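Local structure of O-succinylhomoserine sulfhydrylase (Mycobacterium tuberculosis, 3NDN) at residues 54-57 with 61-64; 71-76 with 82-87; 286-291 with 395-400; 355-360 with 364-369. The protein probably catalyses the pyridoxal-phosphate-dependent formation of L-homocysteine and succinate from O-succinyl-L-homoserine and hydrogen sulfide, a step of methionine biosynthesis. All coordinates share one frame; numbering follows the deposited sequence.

Contact 1: 54-57 with 61-64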
loop_
_atom_site.group_PDB
_atom_site.type_symbol
_atom_site.label_atom_id
_atom_site.label_comp_id
_atom_site.label_asym_id
_atom_site.label_seq_id
_atom_site.Cartn_x
_atom_site.Cartn_y
_atom_site.Cartn_z
ATOM N N TYR A 54 2.311 -10.596 -17.449
ATOM C CA TYR A 54 3.648 -10.230 -17.956
ATOM C C TYR A 54 3.589 -10.133 -19.500
ATOM O O TYR A 54 2.653 -10.647 -20.127
ATOM C CB TYR A 54 4.736 -11.239 -17.483
ATOM C CG TYR A 54 4.703 -11.386 -15.960
ATOM C CD1 TYR A 54 5.532 -10.604 -15.144
ATOM C CD2 TYR A 54 3.774 -12.221 -15.349
ATOM C CE1 TYR A 54 5.441 -10.678 -13.730
ATOM C CE2 TYR A 54 3.667 -12.298 -13.941
ATOM C CZ TYR A 54 4.524 -11.528 -13.144
ATOM O OH TYR A 54 4.426 -11.598 -11.757
ATOM N N VAL A 55 4.563 -9.455 -20.092
ATOM C CA VAL A 55 4.639 -9.320 -21.557
ATOM C C VAL A 55 5.871 -10.046 -22.127
ATOM O O VAL A 55 6.816 -10.362 -21.380
ATOM C CB VAL A 55 4.617 -7.818 -21.989
ATOM C CG1 VAL A 55 3.328 -7.140 -21.506
ATOM C CG2 VAL A 55 5.865 -7.062 -21.468
ATOM N N TYR A 56 5.878 -10.303 -23.442
ATOM C CA TYR A 56 6.978 -11.033 -24.089
ATOM C C TYR A 56 7.482 -10.276 -25.322
ATOM O O TYR A 56 6.696 -9.633 -26.017
ATOM C CB TYR A 56 6.532 -12.456 -24.499
ATOM C CG TYR A 56 5.741 -13.179 -23.432
ATOM C CD1 TYR A 56 6.385 -13.767 -22.336
ATOM C CD2 TYR A 56 4.345 -13.246 -23.490
ATOM C CE1 TYR A 56 5.674 -14.405 -21.332
ATOM C CE2 TYR A 56 3.615 -13.891 -22.482
ATOM C CZ TYR A 56 4.284 -14.474 -21.412
ATOM O OH TYR A 56 3.583 -15.105 -20.393
ATOM N N GLY A 57 8.794 -10.341 -25.566
ATOM C CA GLY A 57 9.428 -9.687 -26.721
ATOM C C GLY A 57 9.017 -10.201 -28.098
ATOM O O GLY A 57 9.114 -9.470 -29.088
ATOM N N VAL A 61 9.160 -16.344 -27.815
ATOM C CA VAL A 61 9.389 -16.257 -26.363
ATOM C C VAL A 61 8.143 -16.623 -25.545
ATOM O O VAL A 61 8.254 -17.271 -24.502
ATOM C CB VAL A 61 9.948 -14.861 -25.927
ATOM C CG1 VAL A 61 9.993 -14.742 -24.389
ATOM C CG2 VAL A 61 11.341 -14.636 -26.530
ATOM N N ALA A 62 6.966 -16.196 -26.002
ATOM C CA ALA A 62 5.712 -16.536 -25.326
ATOM C C ALA A 62 5.485 -18.057 -25.332
ATOM O O ALA A 62 5.082 -18.629 -24.319
ATOM C CB ALA A 62 4.529 -15.811 -25.980
ATOM N N GLU A 63 5.754 -18.697 -26.470
ATOM C CA GLU A 63 5.626 -20.157 -26.599
ATOM C C GLU A 63 6.594 -20.895 -25.662
ATOM O O GLU A 63 6.186 -21.807 -24.938
ATOM C CB GLU A 63 5.823 -20.598 -28.060
ATOM C CG GLU A 63 5.781 -22.128 -28.273
ATOM C CD GLU A 63 6.022 -22.575 -29.729
ATOM O OE1 GLU A 63 6.632 -21.828 -30.526
ATOM O OE2 GLU A 63 5.616 -23.708 -30.075
ATOM N N LYS A 64 7.867 -20.492 -25.659
ATOM C CA LYS A 64 8.863 -21.131 -24.794
ATOM C C LYS A 64 8.541 -20.956 -23.304
ATOM O O LYS A 64 8.776 -21.862 -22.496
ATOM C CB LYS A 64 10.267 -20.588 -25.080
ATOM C CG LYS A 64 10.855 -20.954 -26.436
ATOM C CD LYS A 64 12.344 -20.582 -26.483
ATOM C CE LYS A 64 12.848 -20.451 -27.918
ATOM N NZ LYS A 64 12.950 -21.794 -28.564
#
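Y56 lays its ring against the backbone and methyl of A62, joining a loop to the first turn of helix 59-66. The loop and the short helix belong to the N-terminal part of the chain, which in trans-sulfuration enzymes, as here, reaches out to neighbouring subunits. Followed outward, the side chain starts with CB of Y56, which sits 4.1 Å from CG1 of V61, an apolar touch before the ring begins. The torsion places CG beside the backbone N and anti to the carbonyl carbon (chi1 -45°), turning the ring over the helix. CG of Y56 then lies 3.9 Å from CA of A62. One ring face receives that CA in a CH-pi contact, 4.0 Å from the centroid and 18° off the ring normal, the carbon offset toward the rim. The V61 methyl comes in obliquely. Across the same face, CD1 of Y56 still reaches CA of A62. H72 of the same chain adds its own ring at about 45° to that of Y56, and I356 of the second subunit also packs on Y56. The closest approach is made by CD2 of Y56, 3.6 Å from CB of A62, and CE2 of Y56 follows at 4.1 Å from the same methyl.

Contact 2: 71-76 with 82-87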
loop_
_atom_site.group_PDB
_atom_site.type_symbol
_atom_site.label_atom_id
_atom_site.label_comp_id
_atom_site.label_asym_id
_atom_site.label_seq_id
_atom_site.Cartn_x
_atom_site.Cartn_y
_atom_site.Cartn_z
ATOM N N ASP A 71 12.626 -19.463 -17.743
ATOM C CA ASP A 71 12.093 -19.141 -16.411
ATOM C C ASP A 71 11.386 -17.758 -16.291
ATOM O O ASP A 71 11.089 -17.289 -15.187
ATOM C CB ASP A 71 13.140 -19.373 -15.307
ATOM C CG ASP A 71 14.207 -18.288 -15.251
ATOM O OD1 ASP A 71 14.327 -17.489 -16.204
ATOM O OD2 ASP A 71 14.941 -18.239 -14.240
ATOM N N HIS A 72 11.120 -17.135 -17.438
ATOM C CA HIS A 72 10.282 -15.925 -17.565
ATOM C C HIS A 72 8.976 -16.089 -16.770
ATOM O O HIS A 72 8.371 -17.169 -16.775
ATOM C CB HIS A 72 9.962 -15.732 -19.061
ATOM C CG HIS A 72 9.514 -14.350 -19.444
ATOM N ND1 HIS A 72 8.360 -13.773 -18.955
ATOM C CD2 HIS A 72 10.025 -13.464 -20.339
ATOM C CE1 HIS A 72 8.205 -12.575 -19.496
ATOM N NE2 HIS A 72 9.201 -12.365 -20.341
ATOM N N TYR A 73 8.537 -15.035 -16.082
ATOM C CA TYR A 73 7.281 -15.110 -15.323
ATOM C C TYR A 73 6.070 -15.170 -16.264
ATOM O O TYR A 73 6.147 -14.675 -17.398
ATOM C CB TYR A 73 7.166 -13.946 -14.328
ATOM C CG TYR A 73 8.021 -14.132 -13.087
ATOM C CD1 TYR A 73 7.544 -14.869 -11.994
ATOM C CD2 TYR A 73 9.319 -13.573 -13.006
ATOM C CE1 TYR A 73 8.324 -15.055 -10.853
ATOM C CE2 TYR A 73 10.115 -13.755 -11.858
ATOM C CZ TYR A 73 9.608 -14.486 -10.786
ATOM O OH TYR A 73 10.356 -14.689 -9.645
ATOM N N VAL A 74 4.961 -15.766 -15.806
ATOM C CA VAL A 74 3.778 -15.985 -16.685
ATOM C C VAL A 74 2.464 -15.433 -16.116
ATOM O O VAL A 74 1.715 -14.760 -16.825
ATOM C CB VAL A 74 3.602 -17.506 -17.057
ATOM C CG1 VAL A 74 2.293 -17.761 -17.801
ATOM C CG2 VAL A 74 4.779 -17.993 -17.884
ATOM N N TYR A 75 2.172 -15.717 -14.847
ATOM C CA TYR A 75 0.933 -15.252 -14.228
ATOM C C TYR A 75 1.074 -15.326 -12.711
ATOM O O TYR A 75 1.552 -16.333 -12.178
ATOM C CB TYR A 75 -0.264 -16.107 -14.688
ATOM C CG TYR A 75 -1.631 -15.505 -14.395
ATOM C CD1 TYR A 75 -2.480 -16.080 -13.442
ATOM C CD2 TYR A 75 -2.081 -14.369 -15.082
ATOM C CE1 TYR A 75 -3.756 -15.535 -13.167
ATOM C CE2 TYR A 75 -3.355 -13.813 -14.821
ATOM C CZ TYR A 75 -4.181 -14.396 -13.861
ATOM O OH TYR A 75 -5.425 -13.856 -13.602
ATOM N N SER A 76 0.653 -14.263 -12.036
ATOM C CA SER A 76 0.871 -14.105 -10.593
ATOM C C SER A 76 0.155 -15.078 -9.660
ATOM O O SER A 76 0.578 -15.226 -8.500
ATOM C CB SER A 76 0.629 -12.651 -10.158
ATOM O OG SER A 76 1.686 -11.815 -10.605
ATOM N N THR A 82 8.114 -10.401 -6.388
ATOM C CA THR A 82 8.058 -10.053 -4.953
ATOM C C THR A 82 7.723 -11.275 -4.068
ATOM O O THR A 82 8.346 -11.494 -3.006
ATOM C CB THR A 82 7.063 -8.877 -4.718
ATOM O OG1 THR A 82 7.414 -7.785 -5.571
ATOM C CG2 THR A 82 7.049 -8.407 -3.270
ATOM N N VAL A 83 6.717 -12.060 -4.477
ATOM C CA VAL A 83 6.422 -13.316 -3.804
ATOM C C VAL A 83 7.655 -14.256 -3.742
ATOM O O VAL A 83 7.889 -14.905 -2.720
ATOM C CB VAL A 83 5.156 -14.018 -4.414
ATOM C CG1 VAL A 83 4.907 -15.390 -3.747
ATOM C CG2 VAL A 83 3.926 -13.134 -4.223
ATOM N N SER A 84 8.443 -14.323 -4.823
ATOM C CA SER A 84 9.665 -15.154 -4.832
ATOM C C SER A 84 10.710 -14.745 -3.774
ATOM O O SER A 84 11.412 -15.610 -3.235
ATOM C CB SER A 84 10.329 -15.148 -6.230
ATOM O OG SER A 84 9.528 -15.839 -7.172
ATOM N N VAL A 85 10.828 -13.437 -3.497
ATOM C CA VAL A 85 11.769 -12.942 -2.493
ATOM C C VAL A 85 11.324 -13.401 -1.083
ATOM O O VAL A 85 12.162 -13.859 -0.302
ATOM C CB VAL A 85 11.929 -11.377 -2.545
ATOM C CG1 VAL A 85 12.824 -10.861 -1.411
ATOM C CG2 VAL A 85 12.482 -10.913 -3.922
ATOM N N PHE A 86 10.015 -13.337 -0.789
ATOM C CA PHE A 86 9.490 -13.836 0.514
ATOM C C PHE A 86 9.766 -15.356 0.678
ATOM O O PHE A 86 10.231 -15.793 1.748
ATOM C CB PHE A 86 7.963 -13.574 0.677
ATOM C CG PHE A 86 7.330 -14.361 1.799
ATOM C CD1 PHE A 86 7.595 -14.041 3.125
ATOM C CD2 PHE A 86 6.486 -15.457 1.521
ATOM C CE1 PHE A 86 7.034 -14.782 4.165
ATOM C CE2 PHE A 86 5.929 -16.202 2.548
ATOM C CZ PHE A 86 6.202 -15.877 3.875
ATOM N N GLU A 87 9.445 -16.124 -0.365
ATOM C CA GLU A 87 9.618 -17.601 -0.388
ATOM C C GLU A 87 11.088 -17.979 -0.139
ATOM O O GLU A 87 11.382 -18.869 0.674
ATOM C CB GLU A 87 9.162 -18.205 -1.721
ATOM C CG GLU A 87 7.636 -18.293 -1.943
ATOM C CD GLU A 87 7.229 -18.622 -3.390
ATOM O OE1 GLU A 87 8.073 -18.460 -4.313
ATOM O OE2 GLU A 87 6.047 -19.038 -3.620
#
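Y73 lies in an extended part of its loop (phi/psi -70°/153°) and faces S84 on helix 81-94, where the backbone keeps alpha geometry, E87 N bonding to V83 O at 3.1 Å. The pairing belongs to the N-terminal part of a PLP-dependent trans-sulfuration enzyme, a loop running past the start of a helix. Contact across the two segments comes down to one polar meeting of hydroxyls: OH of Y73 and OG of S84 share a hydrogen bond of 2.9 Å, and either could be the donor. OG approaches at the ring edge, in the ring plane, while CB of S84 stands 3.4 Å from OH of Y73. The serine torsion puts OG beside its backbone N, from where it also bonds O of N80, so the hydroxyl is held by two partners. R16 of the same chain makes a cation-pi contact with the Y73 ring.

The neighbouring histidine bonds back to the main chain. ND1 of H72 donates to O of Y73 at 2.9 Å, with an N-H...O angle of 161°, coming in the carbonyl plane on a lone pair. Two residues on, Y75 sends OH to the pyridoxal-bearing lysine side chain of the second subunit, which brings this loop to a neighbouring active site. NE2 of the H72 ring is hydrogen-bonded to OE1 of E42 of the third subunit.

Contact 3: 286-291 with 395-400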
loop_
_atom_site.group_PDB
_atom_site.type_symbol
_atom_site.label_atom_id
_atom_site.label_comp_id
_atom_site.label_asym_id
_atom_site.label_seq_id
_atom_site.Cartn_x
_atom_site.Cartn_y
_atom_site.Cartn_z
ATOM N N ALA A 286 12.404 -14.073 26.209
ATOM C CA ALA A 286 12.976 -13.733 27.504
ATOM C C ALA A 286 11.939 -13.116 28.441
ATOM O O ALA A 286 11.916 -13.407 29.660
ATOM C CB ALA A 286 14.199 -12.802 27.338
ATOM N N SER A 287 11.084 -12.269 27.868
ATOM C CA SER A 287 10.004 -11.612 28.610
ATOM C C SER A 287 8.969 -12.637 29.110
ATOM O O SER A 287 8.554 -12.601 30.283
ATOM C CB SER A 287 9.353 -10.532 27.731
ATOM O OG SER A 287 8.316 -9.845 28.418
ATOM N N ALA A 288 8.597 -13.576 28.244
ATOM C CA ALA A 288 7.637 -14.634 28.626
ATOM C C ALA A 288 8.189 -15.544 29.761
ATOM O O ALA A 288 7.442 -15.946 30.683
ATOM C CB ALA A 288 7.252 -15.447 27.411
ATOM N N GLN A 289 9.495 -15.836 29.715
ATOM C CA GLN A 289 10.168 -16.616 30.781
ATOM C C GLN A 289 10.020 -15.913 32.134
ATOM O O GLN A 289 9.715 -16.559 33.138
ATOM C CB GLN A 289 11.657 -16.806 30.432
ATOM C CG GLN A 289 12.489 -17.589 31.456
ATOM C CD GLN A 289 12.372 -19.097 31.298
ATOM O OE1 GLN A 289 12.454 -19.634 30.192
ATOM N NE2 GLN A 289 12.222 -19.792 32.419
ATOM N N ARG A 290 10.245 -14.595 32.164
ATOM C CA ARG A 290 10.095 -13.808 33.400
ATOM C C ARG A 290 8.649 -13.776 33.914
ATOM O O ARG A 290 8.412 -13.837 35.120
ATOM C CB ARG A 290 10.611 -12.359 33.233
ATOM C CG ARG A 290 12.134 -12.178 33.231
ATOM C CD ARG A 290 12.536 -10.681 33.224
ATOM N NE ARG A 290 11.936 -9.958 34.346
ATOM C CZ ARG A 290 11.869 -8.631 34.476
ATOM N NH1 ARG A 290 12.375 -7.819 33.555
ATOM N NH2 ARG A 290 11.282 -8.110 35.549
ATOM N N ILE A 291 7.696 -13.645 32.996
ATOM C CA ILE A 291 6.257 -13.610 33.328
ATOM C C ILE A 291 5.764 -14.970 33.868
ATOM O O ILE A 291 4.980 -15.021 34.830
ATOM C CB ILE A 291 5.401 -13.063 32.108
ATOM C CG1 ILE A 291 5.634 -11.555 31.932
ATOM C CG2 ILE A 291 3.885 -13.326 32.292
ATOM C CD1 ILE A 291 5.250 -10.983 30.544
ATOM N N ILE A 395 -1.990 -15.853 28.130
ATOM C CA ILE A 395 -1.394 -14.536 27.807
ATOM C C ILE A 395 -0.344 -14.633 26.675
ATOM O O ILE A 395 0.591 -15.452 26.736
ATOM C CB ILE A 395 -0.767 -13.833 29.049
ATOM C CG1 ILE A 395 -1.844 -13.528 30.103
ATOM C CG2 ILE A 395 -0.047 -12.519 28.644
ATOM C CD1 ILE A 395 -1.285 -13.005 31.434
ATOM N N SER A 396 -0.524 -13.807 25.650
ATOM C CA SER A 396 0.415 -13.703 24.518
ATOM C C SER A 396 1.350 -12.516 24.744
ATOM O O SER A 396 0.900 -11.372 24.814
ATOM C CB SER A 396 -0.371 -13.577 23.212
ATOM O OG SER A 396 0.465 -13.473 22.065
ATOM N N VAL A 397 2.651 -12.789 24.864
ATOM C CA VAL A 397 3.662 -11.766 25.242
ATOM C C VAL A 397 4.316 -11.038 24.058
ATOM O O VAL A 397 4.904 -11.674 23.168
ATOM C CB VAL A 397 4.742 -12.371 26.181
ATOM C CG1 VAL A 397 5.828 -11.334 26.576
ATOM C CG2 VAL A 397 4.074 -12.932 27.454
ATOM N N GLY A 398 4.210 -9.703 24.073
ATOM C CA GLY A 398 4.737 -8.835 23.026
ATOM C C GLY A 398 6.037 -8.130 23.422
ATOM O O GLY A 398 6.933 -8.740 24.010
ATOM N N LEU A 399 6.120 -6.842 23.098
ATOM C CA LEU A 399 7.360 -6.068 23.198
ATOM C C LEU A 399 7.338 -4.920 24.210
ATOM O O LEU A 399 8.340 -4.211 24.370
ATOM C CB LEU A 399 7.769 -5.554 21.791
ATOM C CG LEU A 399 8.194 -6.588 20.744
ATOM C CD1 LEU A 399 8.480 -5.950 19.360
ATOM C CD2 LEU A 399 9.406 -7.402 21.205
ATOM N N GLU A 400 6.225 -4.735 24.919
ATOM C CA GLU A 400 6.181 -3.726 25.992
ATOM C C GLU A 400 7.211 -4.061 27.108
ATOM O O GLU A 400 7.678 -5.209 27.214
ATOM C CB GLU A 400 4.765 -3.573 26.579
ATOM C CG GLU A 400 3.643 -3.384 25.553
ATOM C CD GLU A 400 2.967 -4.696 25.138
ATOM O OE1 GLU A 400 3.626 -5.748 25.103
ATOM O OE2 GLU A 400 1.768 -4.673 24.811
HETATM O O HOH W 1 8.037 -7.735 26.444
#
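This is apolar packing of V397 on helix 277-296: the valine meets S287, A288 and I291 in the C-terminal alpha/beta domain, where the helix runs over the mixed sheet containing strand 392-396. V397 follows directly on that strand. Its CG1 faces mainly S287, its CG2 mainly A288 and I291. CG1, anti to the backbone N (chi1 179°), leans on S287, its distance to OG being 3.4 Å. CG2 of V397 meets CB of A288 at 4.1 Å and CD1 of I291 at 3.8 Å; the I291 and V397 side chains reach toward each other, tip to tip. Helix 402-413 closes in beside them, I409 packing on I291.

Next to this apolar patch the polar atoms are bridged by one water. S287 turns OG anti to its own backbone N, toward the strand side, and donates to the water; T402 OG1 is a second partner of the same hydroxyl. With its protons the water ties down two main-chain carbonyls past the strand, so the bend after V397 is tethered to the helix. G398 O also bonds OG of S284. The water lies 2.9 Å from OG of S287, 2.9 Å from O of G398 and 2.7 Å from O of E400.

Contact 4: 355-360 with 364-369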
loop_
_atom_site.group_PDB
_atom_site.type_symbol
_atom_site.label_atom_id
_atom_site.label_comp_id
_atom_site.label_asym_id
_atom_site.label_seq_id
_atom_site.Cartn_x
_atom_site.Cartn_y
_atom_site.Cartn_z
ATOM N N ASP A 355 -4.608 -5.962 25.985
ATOM C CA ASP A 355 -5.932 -6.021 25.316
ATOM C C ASP A 355 -6.566 -7.413 25.402
ATOM O O ASP A 355 -5.855 -8.412 25.349
ATOM C CB ASP A 355 -5.822 -5.691 23.793
ATOM C CG ASP A 355 -5.401 -4.247 23.492
ATOM O OD1 ASP A 355 -6.040 -3.289 23.983
ATOM O OD2 ASP A 355 -4.444 -4.069 22.693
ATOM N N ILE A 356 -7.902 -7.481 25.488
ATOM C CA ILE A 356 -8.653 -8.768 25.399
ATOM C C ILE A 356 -8.824 -9.132 23.908
ATOM O O ILE A 356 -9.479 -8.403 23.170
ATOM C CB ILE A 356 -10.058 -8.675 26.102
ATOM C CG1 ILE A 356 -9.917 -8.304 27.576
ATOM C CG2 ILE A 356 -10.876 -9.984 25.953
ATOM C CD1 ILE A 356 -11.242 -7.881 28.253
ATOM N N SER A 357 -8.218 -10.247 23.475
ATOM C CA SER A 357 -8.169 -10.646 22.048
ATOM C C SER A 357 -7.659 -12.085 21.911
ATOM O O SER A 357 -6.833 -12.526 22.715
ATOM C CB SER A 357 -7.253 -9.704 21.258
ATOM O OG SER A 357 -7.283 -9.961 19.856
ATOM N N ASN A 358 -8.119 -12.792 20.879
ATOM C CA ASN A 358 -7.762 -14.211 20.675
ATOM C C ASN A 358 -6.496 -14.508 19.824
ATOM O O ASN A 358 -6.136 -15.684 19.619
ATOM C CB ASN A 358 -8.964 -14.959 20.099
ATOM C CG ASN A 358 -8.825 -16.464 20.220
ATOM O OD1 ASN A 358 -8.796 -17.022 21.335
ATOM N ND2 ASN A 358 -8.735 -17.141 19.079
ATOM N N ASN A 359 -5.807 -13.467 19.369
ATOM C CA ASN A 359 -4.691 -13.619 18.418
ATOM C C ASN A 359 -3.338 -13.911 19.126
ATOM O O ASN A 359 -3.269 -13.902 20.364
ATOM C CB ASN A 359 -4.627 -12.378 17.503
ATOM C CG ASN A 359 -4.179 -12.704 16.061
ATOM O OD1 ASN A 359 -3.594 -13.763 15.794
ATOM N ND2 ASN A 359 -4.441 -11.774 15.130
ATOM N N LEU A 360 -2.301 -14.200 18.333
ATOM C CA LEU A 360 -0.945 -14.542 18.800
ATOM C C LEU A 360 0.142 -13.894 17.943
ATOM O O LEU A 360 -0.091 -13.560 16.780
ATOM C CB LEU A 360 -0.712 -16.072 18.727
ATOM C CG LEU A 360 -1.576 -17.036 19.540
ATOM C CD1 LEU A 360 -1.344 -18.503 19.119
ATOM C CD2 LEU A 360 -1.289 -16.861 21.018
ATOM N N LYS A 364 1.975 -6.172 20.383
ATOM C CA LYS A 364 1.008 -5.825 21.440
ATOM C C LYS A 364 0.649 -7.076 22.247
ATOM O O LYS A 364 0.262 -8.102 21.666
ATOM C CB LYS A 364 -0.264 -5.216 20.809
ATOM C CG LYS A 364 -0.075 -3.812 20.185
ATOM C CD LYS A 364 -1.318 -3.364 19.396
ATOM C CE LYS A 364 -1.222 -1.916 18.872
ATOM N NZ LYS A 364 0.023 -1.613 18.083
ATOM N N SER A 365 0.768 -7.012 23.582
ATOM C CA SER A 365 0.385 -8.149 24.422
ATOM C C SER A 365 -1.138 -8.304 24.490
ATOM O O SER A 365 -1.857 -7.310 24.517
ATOM C CB SER A 365 0.975 -8.022 25.828
ATOM O OG SER A 365 2.391 -8.138 25.801
ATOM N N LEU A 366 -1.599 -9.556 24.503
ATOM C CA LEU A 366 -3.032 -9.912 24.442
ATOM C C LEU A 366 -3.414 -11.029 25.451
ATOM O O LEU A 366 -2.572 -11.875 25.801
ATOM C CB LEU A 366 -3.409 -10.362 23.028
ATOM C CG LEU A 366 -2.952 -9.569 21.800
ATOM C CD1 LEU A 366 -3.209 -10.350 20.545
ATOM C CD2 LEU A 366 -3.647 -8.207 21.721
ATOM N N VAL A 367 -4.684 -11.042 25.890
ATOM C CA VAL A 367 -5.200 -12.038 26.855
ATOM C C VAL A 367 -6.539 -12.649 26.389
ATOM O O VAL A 367 -7.387 -11.941 25.841
ATOM C CB VAL A 367 -5.300 -11.459 28.310
ATOM C CG1 VAL A 367 -6.334 -10.317 28.418
ATOM C CG2 VAL A 367 -5.618 -12.546 29.324
ATOM N N THR A 368 -6.703 -13.957 26.583
ATOM C CA THR A 368 -7.967 -14.629 26.232
ATOM C C THR A 368 -8.400 -15.721 27.245
ATOM O O THR A 368 -7.568 -16.269 27.982
ATOM C CB THR A 368 -7.926 -15.168 24.768
ATOM O OG1 THR A 368 -9.259 -15.416 24.314
ATOM C CG2 THR A 368 -7.108 -16.465 24.666
ATOM N N HIS A 369 -9.705 -16.040 27.262
ATOM C CA HIS A 369 -10.266 -17.113 28.098
ATOM C C HIS A 369 -10.656 -18.281 27.186
ATOM O O HIS A 369 -11.711 -18.227 26.535
ATOM C CB HIS A 369 -11.509 -16.585 28.849
ATOM C CG HIS A 369 -12.165 -17.585 29.756
ATOM N ND1 HIS A 369 -13.400 -18.139 29.485
ATOM C CD2 HIS A 369 -11.779 -18.099 30.949
ATOM C CE1 HIS A 369 -13.734 -18.967 30.460
ATOM N NE2 HIS A 369 -12.771 -18.954 31.363
#
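V367 bonds through both N and O to the residues before and after I356 on the neighbouring strand: its N donates to O of D355 at 2.9 Å, almost in line with the carbonyl, and its O accepts from N of S357 at 3.0 Å. A weak bond of 3.4 Å from D355 N to S365 O extends the ladder. CA-H groups help too, L366 CA lying 3.3 Å from O of D355. On one face of the sheet, the side chains of I356 and V367 lie side by side pointing the same way; the V367 methyl CG1 (chi1 65°) falls between its own backbone N and carbonyl carbon, which brings it to 3.6 Å from O of D355. L366 sits on the other face with D355; its CD2 touches CB of both D355 and S357, while CD1 reaches O of N359 at 3.6 Å. This is a parallel beta pair in the mixed sheet of the C-terminal domain, strand 355-356 being outermost within the chain, and a helix-free connection, roughly 357-365, joins the two strands. Farther along, T368 packs beside the start of that connection, its CB 3.5 Å from O of S357; its hydroxyl bonds T373 and N358 OD1 bonds T374. Beyond the strands, D355 makes salt bridges to R33 and R38 of the fourth subunit. S357 OG bonds O of Y54 of the second subunit, and the backbone of I356 also hydrogen-bonds to that subunit.

From the N terminus, contact 1 closes a short loop at the start of helix 59-66, and contact 2 then closes the next one, where the chain enters helix 81-94. The two follow in series and touch through Y54, Y56, H72, V74 and S76. Much later, contact 3 spans over a hundred residues between helix 277-296 and the end of strand 392-396. Contact 4 falls wholly within that span, closing the short connection between strands 355-356 and 366-368. Strands 366-368 and 392-396 are neighbours in one sheet, so contacts 3 and 4 meet, their centres about 12 Å apart. Contacts 1 and 4 both face the second subunit, so parts distant in one chain meet in the tetramer.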